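Long-range contacts in uncharacterized protein (Bacteroides vulgatus, PDB 4FMR), which is of unknown function but probably binds DNA through an HU/IHF-like domain, which it joins to a second domain of immunoglobulin-like fold: residues Asp145-Asn153 and Ile200-Asp208; Asn160-Gly171 and Val215-Leu226. All blocks are in the same frame, centred on the assembly; numbering follows the deposited sequence. Where two conformers were deposited one is given.

Contact 1: Asp145-Asn153 and Ile200-Asp208; sequences DFSATAGRN and ILLPASLED
Ile-200 and Leu-201 end a strand that pairs antiparallel with Asn-153 in the four-strand sheet of the immunoglobulin-like domain. The carbonyl of Ile-200 receives a CA-H...O contact from Asn-153, CA to O 3.2 Å. Asn-153 and Leu-201 form a non-hydrogen-bonded pair. Leu-201 points CG away from its own N (chi1 -177°), which brings CD1 against the peptide of Arg-152, 3.6 Å from its C atom. Leu-202 makes the straight bond of the contact, its N to Arg-152 O at 2.9 Å and 169°. Its side chain turns inward, where CD1 meets Ala-148 CB at 3.7 Å. Phe-154 touches both Ala-148 and Leu-202 from the neighbouring strand. The carbonyls of Leu-202 and Pro-203 both face the N-H of Gly-151, in the type II turn Thr-149 to Arg-152. Neither bond is straight, and both are weak. The carbonyl O of Pro-203 also lies 3.6 Å from Ala-150 CB. Gly-151 has positive phi, and a CB there would come tight against Ala-204 CB. Farther on, Leu-206 packs beside Ala-150, and Ile-239 of strand 231-240 touches both side chains. Ala-150 CB lies 4.2 Å from Leu-206 CB.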
ATOM      1  N   ASP B 145       6.721   6.310   1.757  1.00 34.83           N
ATOM      2  CA  ASP B 145       7.300   5.212   2.538  1.00 35.38           C
ATOM      3  C   ASP B 145       8.736   4.838   2.036  1.00 37.48           C
ATOM      4  O   ASP B 145       9.242   3.789   2.386  1.00 36.04           O
ATOM      5  CB  ASP B 145       6.362   3.981   2.475  1.00 35.83           C
ATOM      6  CG  ASP B 145       6.072   3.449   1.078  1.00 42.46           C
ATOM      7  OD1 ASP B 145       6.550   4.063   0.086  1.00 43.28           O
ATOM      8  OD2 ASP B 145       5.339   2.449   0.968  1.00 44.18           O
ATOM      9  N   PHE B 146       9.366   5.704   1.216  1.00 35.33           N
ATOM     10  CA  PHE B 146      10.687   5.519   0.618  1.00 34.95           C
ATOM     11  C   PHE B 146      10.692   4.430  -0.452  1.00 37.67           C
ATOM     12  O   PHE B 146      11.748   3.882  -0.753  1.00 38.26           O
ATOM     13  CB  PHE B 146      11.802   5.272   1.639  1.00 37.02           C
ATOM     14  CG  PHE B 146      12.520   6.574   1.902  1.00 39.21           C
ATOM     15  CD1 PHE B 146      12.053   7.459   2.863  1.00 42.80           C
ATOM     16  CD2 PHE B 146      13.592   6.967   1.111  1.00 41.27           C
ATOM     17  CE1 PHE B 146      12.707   8.659   3.095  1.00 44.72           C
ATOM     18  CE2 PHE B 146      14.229   8.187   1.326  1.00 44.80           C
ATOM     19  CZ  PHE B 146      13.767   9.034   2.299  1.00 43.79           C
ATOM     20  N   SER B 147       9.522   4.172  -1.067  1.00 32.72           N
ATOM     21  CA  SER B 147       9.395   3.361  -2.265  1.00 32.29           C
ATOM     22  C   SER B 147       9.492   4.357  -3.427  1.00 36.94           C
ATOM     23  O   SER B 147       9.046   5.499  -3.284  1.00 34.94           O
ATOM     24  CB  SER B 147       8.106   2.545  -2.274  1.00 35.80           C
ATOM     25  OG  SER B 147       6.987   3.410  -2.353  1.00 42.57           O
ATOM     26  N   ALA B 148      10.137   3.970  -4.528  1.00 34.66           N
ATOM     27  CA  ALA B 148      10.396   4.882  -5.632  1.00 35.57           C
ATOM     28  C   ALA B 148      10.290   4.185  -6.988  1.00 36.84           C
ATOM     29  O   ALA B 148      10.311   2.961  -7.063  1.00 35.57           O
ATOM     30  CB  ALA B 148      11.787   5.487  -5.466  1.00 36.79           C
ATOM     31  N   THR B 149      10.171   4.978  -8.044  1.00 33.96           N
ATOM     32  CA  THR B 149      10.045   4.497  -9.425  1.00 33.77           C
ATOM     33  C   THR B 149      11.325   4.829 -10.230  1.00 36.37           C
ATOM     34  O   THR B 149      11.689   5.997 -10.335  1.00 36.14           O
ATOM     35  CB  THR B 149       8.790   5.126 -10.086  1.00 31.36           C
ATOM     36  OG1 THR B 149       7.645   4.962  -9.232  1.00 34.73           O
ATOM     37  CG2 THR B 149       8.494   4.523 -11.447  1.00 25.05           C
ATOM     38  N   ALA B 150      11.980   3.804 -10.800  1.00 32.04           N
ATOM     39  CA  ALA B 150      13.162   3.951 -11.671  1.00 31.98           C
ATOM     40  C   ALA B 150      12.794   4.755 -12.905  1.00 34.86           C
ATOM     41  O   ALA B 150      11.689   4.612 -13.401  1.00 33.27           O
ATOM     42  CB  ALA B 150      13.702   2.580 -12.080  1.00 32.08           C
ATOM     43  N   GLY B 151      13.690   5.629 -13.348  1.00 33.29           N
ATOM     44  CA  GLY B 151      13.462   6.493 -14.503  1.00 33.41           C
ATOM     45  C   GLY B 151      12.551   7.664 -14.212  1.00 38.07           C
ATOM     46  O   GLY B 151      12.160   8.373 -15.139  1.00 40.45           O
ATOM     47  N   ARG B 152      12.189   7.870 -12.931  1.00 33.58           N
ATOM     48  CA  ARG B 152      11.270   8.929 -12.528  0.50 33.14           C
ATOM     49  C   ARG B 152      11.853   9.732 -11.357  1.00 36.50           C
ATOM     50  O   ARG B 152      12.909   9.384 -10.830  1.00 36.31           O
ATOM     51  CB  ARG B 152       9.889   8.331 -12.179  0.50 33.05           C
ATOM     52  CG  ARG B 152       9.098   7.797 -13.392  0.50 38.75           C
ATOM     53  CD  ARG B 152       8.630   8.906 -14.333  0.50 42.22           C
ATOM     54  NE  ARG B 152       7.890   8.401 -15.493  0.50 44.92           N
ATOM     55  CZ  ARG B 152       6.575   8.197 -15.515  0.50 55.71           C
ATOM     56  NH1 ARG B 152       5.840   8.430 -14.434  0.50 40.80           N
ATOM     57  NH2 ARG B 152       5.988   7.736 -16.613  0.50 42.68           N
ATOM     58  N   ASN B 153      11.191  10.830 -10.981  1.00 32.50           N
ATOM     59  CA  ASN B 153      11.693  11.705  -9.932  1.00 32.02           C
ATOM     60  C   ASN B 153      11.372  11.258  -8.521  1.00 33.96           C
ATOM     61  O   ASN B 153      10.322  10.708  -8.233  1.00 31.23           O
ATOM     62  CB  ASN B 153      11.187  13.132 -10.111  1.00 31.74           C
ATOM     63  CG  ASN B 153      11.815  13.810 -11.304  1.00 42.69           C
ATOM     64  OD1 ASN B 153      13.022  14.094 -11.334  1.00 37.93           O
ATOM     65  ND2 ASN B 153      11.022  14.027 -12.338  1.00 29.13           N
ATOM     66  N   ILE B 200      15.676  14.532  -7.293  1.00 32.50           N
ATOM     67  CA  ILE B 200      16.575  13.806  -8.180  1.00 33.64           C
ATOM     68  C   ILE B 200      15.765  13.085  -9.232  1.00 36.86           C
ATOM     69  O   ILE B 200      14.581  12.852  -9.040  1.00 35.87           O
ATOM     70  CB  ILE B 200      17.534  12.805  -7.404  1.00 36.83           C
ATOM     71  CG1 ILE B 200      16.746  11.687  -6.675  1.00 36.99           C
ATOM     72  CG2 ILE B 200      18.477  13.563  -6.451  1.00 37.75           C
ATOM     73  CD1 ILE B 200      17.538  10.485  -6.141  1.00 47.34           C
ATOM     74  N   LEU B 201      16.412  12.747 -10.351  1.00 34.58           N
ATOM     75  CA  LEU B 201      15.870  11.879 -11.399  1.00 32.65           C
ATOM     76  C   LEU B 201      16.553  10.550 -11.249  1.00 36.33           C
ATOM     77  O   LEU B 201      17.769  10.508 -11.290  1.00 36.40           O
ATOM     78  CB  LEU B 201      16.049  12.444 -12.832  1.00 32.05           C
ATOM     79  CG  LEU B 201      15.417  11.555 -13.958  1.00 33.96           C
ATOM     80  CD1 LEU B 201      13.915  11.392 -13.776  1.00 31.24           C
ATOM     81  CD2 LEU B 201      15.653  12.153 -15.328  1.00 33.53           C
ATOM     82  N   LEU B 202      15.814   9.485 -11.002  1.00 35.34           N
ATOM     83  CA  LEU B 202      16.426   8.164 -10.830  1.00 35.81           C
ATOM     84  C   LEU B 202      16.745   7.518 -12.179  1.00 39.69           C
ATOM     85  O   LEU B 202      15.893   7.571 -13.053  1.00 39.43           O
ATOM     86  CB  LEU B 202      15.493   7.228 -10.019  1.00 35.05           C
ATOM     87  CG  LEU B 202      15.279   7.557  -8.541  1.00 38.86           C
ATOM     88  CD1 LEU B 202      14.101   6.779  -7.979  1.00 37.50           C
ATOM     89  CD2 LEU B 202      16.538   7.294  -7.730  1.00 41.69           C
ATOM     90  N   PRO B 203      17.921   6.878 -12.385  1.00 38.06           N
ATOM     91  CA  PRO B 203      18.152   6.167 -13.675  1.00 38.44           C
ATOM     92  C   PRO B 203      17.096   5.070 -13.927  1.00 42.03           C
ATOM     93  O   PRO B 203      16.583   4.453 -12.983  1.00 40.40           O
ATOM     94  CB  PRO B 203      19.555   5.546 -13.517  1.00 40.41           C
ATOM     95  CG  PRO B 203      20.156   6.216 -12.322  1.00 44.77           C
ATOM     96  CD  PRO B 203      19.046   6.685 -11.444  1.00 39.81           C
ATOM     97  N   ALA B 204      16.780   4.842 -15.210  1.00 40.53           N
ATOM     98  CA  ALA B 204      15.762   3.902 -15.678  1.00 41.34           C
ATOM     99  C   ALA B 204      16.203   2.443 -15.604  1.00 46.02           C
ATOM    100  O   ALA B 204      15.357   1.565 -15.448  1.00 46.10           O
ATOM    101  CB  ALA B 204      15.381   4.242 -17.115  1.00 42.62           C
ATOM    102  N   SER B 205      17.505   2.194 -15.685  1.00 43.10           N
ATOM    103  CA  SER B 205      18.128   0.866 -15.726  1.00 44.13           C
ATOM    104  C   SER B 205      18.222   0.150 -14.350  1.00 47.81           C
ATOM    105  O   SER B 205      18.671  -0.998 -14.319  1.00 48.55           O
ATOM    106  CB  SER B 205      19.538   0.977 -16.317  1.00 47.80           C
ATOM    107  OG  SER B 205      20.290   1.946 -15.603  1.00 60.08           O
ATOM    108  N   LEU B 206      17.808   0.799 -13.238  1.00 42.13           N
ATOM    109  CA  LEU B 206      17.864   0.197 -11.906  1.00 40.12           C
ATOM    110  C   LEU B 206      16.926  -0.991 -11.792  1.00 45.24           C
ATOM    111  O   LEU B 206      15.735  -0.885 -12.102  1.00 44.68           O
ATOM    112  CB  LEU B 206      17.519   1.215 -10.807  1.00 39.07           C
ATOM    113  CG  LEU B 206      18.493   2.365 -10.569  1.00 42.15           C
ATOM    114  CD1 LEU B 206      17.803   3.497  -9.856  1.00 41.75           C
ATOM    115  CD2 LEU B 206      19.719   1.901  -9.811  1.00 41.97           C
ATOM    116  N   GLU B 207      17.478  -2.120 -11.337  1.00 43.03           N
ATOM    117  CA  GLU B 207      16.758  -3.363 -11.096  1.00 42.55           C
ATOM    118  C   GLU B 207      15.917  -3.204  -9.837  1.00 44.31           C
ATOM    119  O   GLU B 207      16.362  -2.523  -8.906  1.00 45.93           O
ATOM    120  CB  GLU B 207      17.781  -4.514 -10.971  1.00 44.74           C
ATOM    121  CG  GLU B 207      17.262  -5.889 -10.542  1.00 57.68           C
ATOM    122  CD  GLU B 207      16.151  -6.570 -11.328  1.00 78.80           C
ATOM    123  OE1 GLU B 207      15.799  -6.106 -12.438  1.00 72.32           O
ATOM    124  OE2 GLU B 207      15.612  -7.569 -10.803  1.00 69.96           O
ATOM    125  N   ASP B 208      14.697  -3.800  -9.814  1.00 36.97           N
ATOM    126  CA  ASP B 208      13.800  -3.776  -8.654  1.00 35.68           C
ATOM    127  C   ASP B 208      14.512  -4.253  -7.392  1.00 38.95           C
ATOM    128  O   ASP B 208      15.323  -5.191  -7.432  1.00 38.34           O
ATOM    129  CB  ASP B 208      12.534  -4.654  -8.858  1.00 36.34           C
ATOM    130  CG  ASP B 208      11.740  -4.376 -10.110  1.00 45.74           C
ATOM    131  OD1 ASP B 208      12.217  -4.724 -11.199  1.00 49.59           O
ATOM    132  OD2 ASP B 208      10.587  -3.929  -9.988  1.00 49.08           O
TER

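Contact 2: Asn160-Gly171 and Val215-Leu226; sequences NLTVAGTDPSVG and VTTQYRGGGGAL
Thr-162 lies over one face of the Tyr-219 ring, and Asn-160 sits at the ring edge. Thr-162 CB makes a CH-pi contact, 3.8 Å from the ring centroid and 14° off its normal. The first torsion of Tyr-219 is trans (chi1 176°), which swings the ring toward residues 160-162. The amide plane of Asn-160 is turned 40° from the ring. Its OD1 accepts from Gly-222 N at 3.2 Å, with the donor well above the carbonyl plane. Its ND2 bonds to Lys-130 O, so both ends of the amide are used.

Thr-217 is buried beside this pair. Its OG1 donates to Thr-162 O, in the carbonyl plane and on a lone pair, at 2.6 Å. The same OG1 accepts from Ala-164 N at 2.9 Å and from Tyr-219 N, which makes an ST turn. A valine here would probably leave Ala-164 N and Tyr-219 N without their acceptor and Thr-162 O without its donor.

Gln-218 reaches across Val-170 at about a right angle. Its OE1 accepts from Asp-167 N at 3.1 Å, and Val-170 CG2 lies 3.5 Å from OE1. Gly-165 passes so close to OE1 that a CB would clash. The backbone of Gln-218 adds a bond from its N to Ala-164 O.

Where strand 171-176 begins, Gly-171 forms an antiparallel hydrogen-bonded pair with Thr-216, near the end of strand 209-217. A water bridges Gly-171 O and Thr-216 OG1, which also bonds to Ser-232. The irregular loop 160-171 of this immunoglobulin-like domain is thus held by backbone pairing at Gly-171 and Ala-164 together with three side chains. The amide oxygens of Asn-160 and Gln-218 accept from N-H groups, while the Thr-217 hydroxyl both accepts and donates.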
ATOM      1  N   ASN B 160      20.469  20.073   5.672  1.00 47.72           N
ATOM      2  CA  ASN B 160      21.746  20.387   5.023  1.00 49.09           C
ATOM      3  C   ASN B 160      22.159  19.307   4.009  1.00 50.83           C
ATOM      4  O   ASN B 160      23.291  18.826   4.020  1.00 51.28           O
ATOM      5  CB  ASN B 160      22.833  20.590   6.085  1.00 52.87           C
ATOM      6  CG  ASN B 160      22.542  21.796   6.931  1.00 70.20           C
ATOM      7  OD1 ASN B 160      22.449  22.930   6.433  1.00 63.60           O
ATOM      8  ND2 ASN B 160      22.342  21.568   8.221  1.00 58.72           N
ATOM      9  N   LEU B 161      21.237  18.994   3.096  1.00 45.15           N
ATOM     10  CA  LEU B 161      21.386  17.955   2.076  1.00 42.92           C
ATOM     11  C   LEU B 161      22.022  18.476   0.769  1.00 47.68           C
ATOM     12  O   LEU B 161      22.338  17.643  -0.083  1.00 47.56           O
ATOM     13  CB  LEU B 161      20.004  17.326   1.758  1.00 40.80           C
ATOM     14  CG  LEU B 161      19.346  16.478   2.857  1.00 44.16           C
ATOM     15  CD1 LEU B 161      18.046  15.838   2.351  1.00 42.76           C
ATOM     16  CD2 LEU B 161      20.271  15.365   3.336  1.00 42.47           C
ATOM     17  N   THR B 162      22.233  19.822   0.619  1.00 44.12           N
ATOM     18  CA  THR B 162      22.806  20.450  -0.589  1.00 44.29           C
ATOM     19  C   THR B 162      24.067  19.717  -1.034  1.00 47.26           C
ATOM     20  O   THR B 162      24.985  19.544  -0.236  1.00 48.18           O
ATOM     21  CB  THR B 162      23.111  21.954  -0.369  1.00 48.77           C
ATOM     22  OG1 THR B 162      21.941  22.617   0.088  1.00 49.49           O
ATOM     23  CG2 THR B 162      23.597  22.658  -1.636  1.00 44.58           C
ATOM     24  N   VAL B 163      24.096  19.276  -2.297  1.00 42.40           N
ATOM     25  CA  VAL B 163      25.262  18.587  -2.865  1.00 42.58           C
ATOM     26  C   VAL B 163      26.248  19.688  -3.350  1.00 47.26           C
ATOM     27  O   VAL B 163      25.920  20.463  -4.244  1.00 46.08           O
ATOM     28  CB  VAL B 163      24.857  17.571  -3.971  1.00 44.15           C
ATOM     29  CG1 VAL B 163      26.086  16.998  -4.669  1.00 43.62           C
ATOM     30  CG2 VAL B 163      24.004  16.437  -3.394  1.00 42.87           C
ATOM     31  N   ALA B 164      27.398  19.809  -2.692  1.00 46.58           N
ATOM     32  CA  ALA B 164      28.399  20.845  -3.018  1.00 48.35           C
ATOM     33  C   ALA B 164      29.807  20.354  -2.722  1.00 53.89           C
ATOM     34  O   ALA B 164      29.978  19.429  -1.918  1.00 53.26           O
ATOM     35  CB  ALA B 164      28.120  22.128  -2.235  1.00 49.98           C
ATOM     36  N   GLY B 165      30.798  20.966  -3.378  1.00 51.07           N
ATOM     37  CA  GLY B 165      32.193  20.595  -3.203  1.00 51.60           C
ATOM     38  C   GLY B 165      32.889  20.079  -4.446  1.00 55.99           C
ATOM     39  O   GLY B 165      32.265  19.508  -5.343  1.00 53.16           O
ATOM     40  N   THR B 166      34.213  20.252  -4.465  1.00 57.16           N
ATOM     41  CA  THR B 166      35.138  19.868  -5.540  1.00 58.45           C
ATOM     42  C   THR B 166      35.438  18.358  -5.578  1.00 61.85           C
ATOM     43  O   THR B 166      35.706  17.817  -6.654  1.00 61.39           O
ATOM     44  CB  THR B 166      36.463  20.624  -5.360  1.00 70.29           C
ATOM     45  OG1 THR B 166      36.975  20.372  -4.043  1.00 70.02           O
ATOM     46  CG2 THR B 166      36.314  22.126  -5.590  1.00 73.00           C
ATOM     47  N   ASP B 167      35.436  17.699  -4.412  1.00 58.16           N
ATOM     48  CA  ASP B 167      35.759  16.283  -4.294  1.00 58.45           C
ATOM     49  C   ASP B 167      34.886  15.412  -5.247  1.00 62.97           C
ATOM     50  O   ASP B 167      33.661  15.584  -5.297  1.00 60.83           O
ATOM     51  CB  ASP B 167      35.600  15.817  -2.837  1.00 59.86           C
ATOM     52  CG  ASP B 167      36.261  14.498  -2.525  1.00 68.82           C
ATOM     53  OD1 ASP B 167      35.836  13.469  -3.097  1.00 66.90           O
ATOM     54  OD2 ASP B 167      37.146  14.478  -1.646  1.00 78.01           O
ATOM     55  N   PRO B 168      35.530  14.485  -6.007  1.00 61.17           N
ATOM     56  CA  PRO B 168      34.776  13.638  -6.957  1.00 59.76           C
ATOM     57  C   PRO B 168      33.774  12.671  -6.302  1.00 62.00           C
ATOM     58  O   PRO B 168      32.911  12.165  -7.023  1.00 60.67           O
ATOM     59  CB  PRO B 168      35.876  12.842  -7.674  1.00 62.37           C
ATOM     60  CG  PRO B 168      37.141  13.647  -7.465  1.00 68.91           C
ATOM     61  CD  PRO B 168      36.984  14.218  -6.094  1.00 64.55           C
ATOM     62  N   SER B 169      33.872  12.409  -4.969  1.00 57.84           N
ATOM     63  CA  SER B 169      32.942  11.511  -4.250  1.00 55.94           C
ATOM     64  C   SER B 169      31.568  12.188  -3.958  1.00 56.87           C
ATOM     65  O   SER B 169      30.604  11.492  -3.672  1.00 55.38           O
ATOM     66  CB  SER B 169      33.556  11.030  -2.938  1.00 59.71           C
ATOM     67  OG  SER B 169      33.774  12.117  -2.054  1.00 70.89           O
ATOM     68  N   VAL B 170      31.500  13.529  -4.023  1.00 51.90           N
ATOM     69  CA  VAL B 170      30.309  14.347  -3.758  1.00 50.51           C
ATOM     70  C   VAL B 170      29.192  13.960  -4.760  1.00 51.80           C
ATOM     71  O   VAL B 170      29.454  13.773  -5.941  1.00 51.26           O
ATOM     72  CB  VAL B 170      30.717  15.853  -3.822  1.00 55.55           C
ATOM     73  CG1 VAL B 170      29.548  16.785  -4.090  1.00 54.79           C
ATOM     74  CG2 VAL B 170      31.485  16.275  -2.573  1.00 56.36           C
ATOM     75  N   GLY B 171      27.979  13.770  -4.246  1.00 46.95           N
ATOM     76  CA  GLY B 171      26.834  13.361  -5.044  1.00 44.52           C
ATOM     77  C   GLY B 171      25.923  12.347  -4.382  1.00 46.72           C
ATOM     78  O   GLY B 171      26.039  12.060  -3.183  1.00 46.65           O
ATOM     79  N   VAL B 215      23.755  10.473   0.345  1.00 36.90           N
ATOM     80  CA  VAL B 215      24.022  11.865  -0.009  1.00 35.95           C
ATOM     81  C   VAL B 215      25.398  12.184   0.551  1.00 39.53           C
ATOM     82  O   VAL B 215      25.564  12.159   1.766  1.00 36.95           O
ATOM     83  CB  VAL B 215      22.930  12.868   0.496  1.00 38.78           C
ATOM     84  CG1 VAL B 215      23.382  14.322   0.296  1.00 38.79           C
ATOM     85  CG2 VAL B 215      21.576  12.627  -0.178  1.00 36.69           C
ATOM     86  N   THR B 216      26.389  12.427  -0.324  1.00 38.83           N
ATOM     87  CA  THR B 216      27.762  12.780   0.071  1.00 39.81           C
ATOM     88  C   THR B 216      28.003  14.240  -0.340  1.00 47.43           C
ATOM     89  O   THR B 216      27.750  14.613  -1.497  1.00 47.15           O
ATOM     90  CB  THR B 216      28.781  11.813  -0.533  1.00 44.26           C
ATOM     91  OG1 THR B 216      28.439  10.490  -0.149  1.00 42.71           O
ATOM     92  CG2 THR B 216      30.214  12.123  -0.113  1.00 40.50           C
ATOM     93  N   THR B 217      28.453  15.077   0.609  1.00 45.29           N
ATOM     94  CA  THR B 217      28.621  16.492   0.297  1.00 46.09           C
ATOM     95  C   THR B 217      29.655  17.146   1.206  1.00 51.89           C
ATOM     96  O   THR B 217      29.930  16.645   2.303  1.00 52.41           O
ATOM     97  CB  THR B 217      27.237  17.216   0.401  1.00 46.98           C
ATOM     98  OG1 THR B 217      27.338  18.553  -0.094  1.00 45.63           O
ATOM     99  CG2 THR B 217      26.633  17.185   1.812  1.00 43.94           C
ATOM    100  N   GLN B 218      30.214  18.285   0.741  1.00 48.32           N
ATOM    101  CA  GLN B 218      31.160  19.109   1.504  1.00 49.67           C
ATOM    102  C   GLN B 218      30.456  20.404   1.981  1.00 57.08           C
ATOM    103  O   GLN B 218      31.103  21.325   2.489  1.00 58.30           O
ATOM    104  CB  GLN B 218      32.414  19.420   0.674  1.00 51.25           C
ATOM    105  CG  GLN B 218      33.310  18.211   0.527  1.00 54.78           C
ATOM    106  CD  GLN B 218      34.387  18.390  -0.501  1.00 65.47           C
ATOM    107  OE1 GLN B 218      34.136  18.372  -1.709  1.00 55.16           O
ATOM    108  NE2 GLN B 218      35.620  18.487  -0.042  1.00 56.73           N
ATOM    109  N   TYR B 219      29.121  20.455   1.819  1.00 54.33           N
ATOM    110  CA  TYR B 219      28.276  21.562   2.250  1.00 55.63           C
ATOM    111  C   TYR B 219      28.148  21.525   3.764  1.00 65.67           C
ATOM    112  O   TYR B 219      27.692  20.520   4.315  1.00 64.79           O
ATOM    113  CB  TYR B 219      26.886  21.499   1.569  1.00 53.74           C
ATOM    114  CG  TYR B 219      25.924  22.574   2.036  1.00 52.96           C
ATOM    115  CD1 TYR B 219      26.026  23.885   1.568  1.00 54.99           C
ATOM    116  CD2 TYR B 219      24.919  22.284   2.953  1.00 52.55           C
ATOM    117  CE1 TYR B 219      25.159  24.882   2.017  1.00 56.39           C
ATOM    118  CE2 TYR B 219      24.039  23.268   3.399  1.00 54.00           C
ATOM    119  CZ  TYR B 219      24.158  24.566   2.927  1.00 63.64           C
ATOM    120  OH  TYR B 219      23.284  25.526   3.386  1.00 65.60           O
ATOM    121  N   ARG B 220      28.532  22.628   4.425  1.00 67.84           N
ATOM    122  CA  ARG B 220      28.508  22.810   5.881  1.00 70.76           C
ATOM    123  C   ARG B 220      27.155  23.349   6.359  1.00 79.05           C
ATOM    124  O   ARG B 220      26.565  24.209   5.688  1.00 78.15           O
ATOM    125  CB  ARG B 220      29.622  23.795   6.283  1.00 74.06           C
ATOM    126  CG  ARG B 220      29.907  23.861   7.784  1.00 84.75           C
ATOM    127  CD  ARG B 220      30.822  25.018   8.152  1.00 91.38           C
ATOM    128  NE  ARG B 220      32.109  24.984   7.448  1.00 90.29           N
ATOM    129  CZ  ARG B 220      33.178  24.305   7.855  1.00 94.66           C
ATOM    130  NH1 ARG B 220      33.128  23.575   8.964  1.00 73.84           N
ATOM    131  NH2 ARG B 220      34.304  24.345   7.150  1.00 77.30           N
ATOM    132  N   GLY B 221      26.726  22.887   7.543  1.00 79.27           N
ATOM    133  CA  GLY B 221      25.497  23.316   8.209  1.00 80.74           C
ATOM    134  C   GLY B 221      25.321  24.825   8.249  1.00 89.68           C
ATOM    135  O   GLY B 221      26.175  25.543   8.791  1.00 91.97           O
ATOM    136  N   GLY B 222      24.236  25.293   7.621  1.00 86.50           N
ATOM    137  CA  GLY B 222      23.880  26.704   7.505  1.00 87.75           C
ATOM    138  C   GLY B 222      24.912  27.491   6.726  1.00 94.15           C
ATOM    139  O   GLY B 222      25.359  27.057   5.654  1.00 92.51           O
ATOM    140  N   GLY B 223      25.297  28.640   7.285  1.00 93.63           N
ATOM    141  CA  GLY B 223      26.330  29.498   6.721  1.00 94.55           C
ATOM    142  C   GLY B 223      27.694  28.906   7.016  1.00 98.45           C
ATOM    143  O   GLY B 223      27.867  28.206   8.021  1.00 98.60           O
ATOM    144  N   GLY B 224      28.654  29.151   6.134  1.00 93.68           N
ATOM    145  CA  GLY B 224      30.001  28.639   6.349  1.00 92.94           C
ATOM    146  C   GLY B 224      30.716  28.096   5.133  1.00 91.50           C
ATOM    147  O   GLY B 224      30.082  27.749   4.128  1.00 88.77           O
ATOM    148  N   ALA B 225      32.064  28.020   5.250  1.00 85.75           N
ATOM    149  CA  ALA B 225      32.975  27.513   4.223  1.00 82.91           C
ATOM    150  C   ALA B 225      32.760  26.013   3.985  1.00 79.70           C
ATOM    151  O   ALA B 225      32.355  25.283   4.899  1.00 78.78           O
ATOM    152  CB  ALA B 225      34.414  27.774   4.634  1.00 85.36           C
ATOM    153  N   LEU B 226      33.024  25.558   2.750  1.00 70.33           N
ATOM    154  CA  LEU B 226      32.905  24.150   2.395  1.00 66.23           C
ATOM    155  C   LEU B 226      33.864  23.316   3.242  1.00 69.05           C
ATOM    156  O   LEU B 226      34.981  23.763   3.550  1.00 71.47           O
ATOM    157  CB  LEU B 226      33.169  23.917   0.892  1.00 64.69           C
ATOM    158  CG  LEU B 226      32.117  24.418  -0.105  1.00 66.75           C
ATOM    159  CD1 LEU B 226      32.623  24.302  -1.514  1.00 66.13           C
ATOM    160  CD2 LEU B 226      30.806  23.655   0.022  1.00 66.74           C
TER
HETATM  161  O   HOH W   1      27.065   9.319  -2.216  1.00 41.31           O

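Both contacts lie in the immunoglobulin-like domain, and their segments alternate along the chain. From the N terminus, residues 145-153 come first and lead into strand 153-159. The loop 160-171 follows and opens contact 2. The chain then returns at 200-208, leaving strand 197-201, and contact 1 closes. Strand 209-217 carries it on to 215-226, which closes contact 2. The two closures therefore cross rather than nest. Contact 1 joins strand 147-149, outermost in its sheet within this chain, to the loop after strand 197-201, and pairs 153-159 with 197-201 in the other sheet. Contact 2 pins the loop 160-171 to the end of strand 209-217 and the loop that follows it. Their centres are about 23 Å apart.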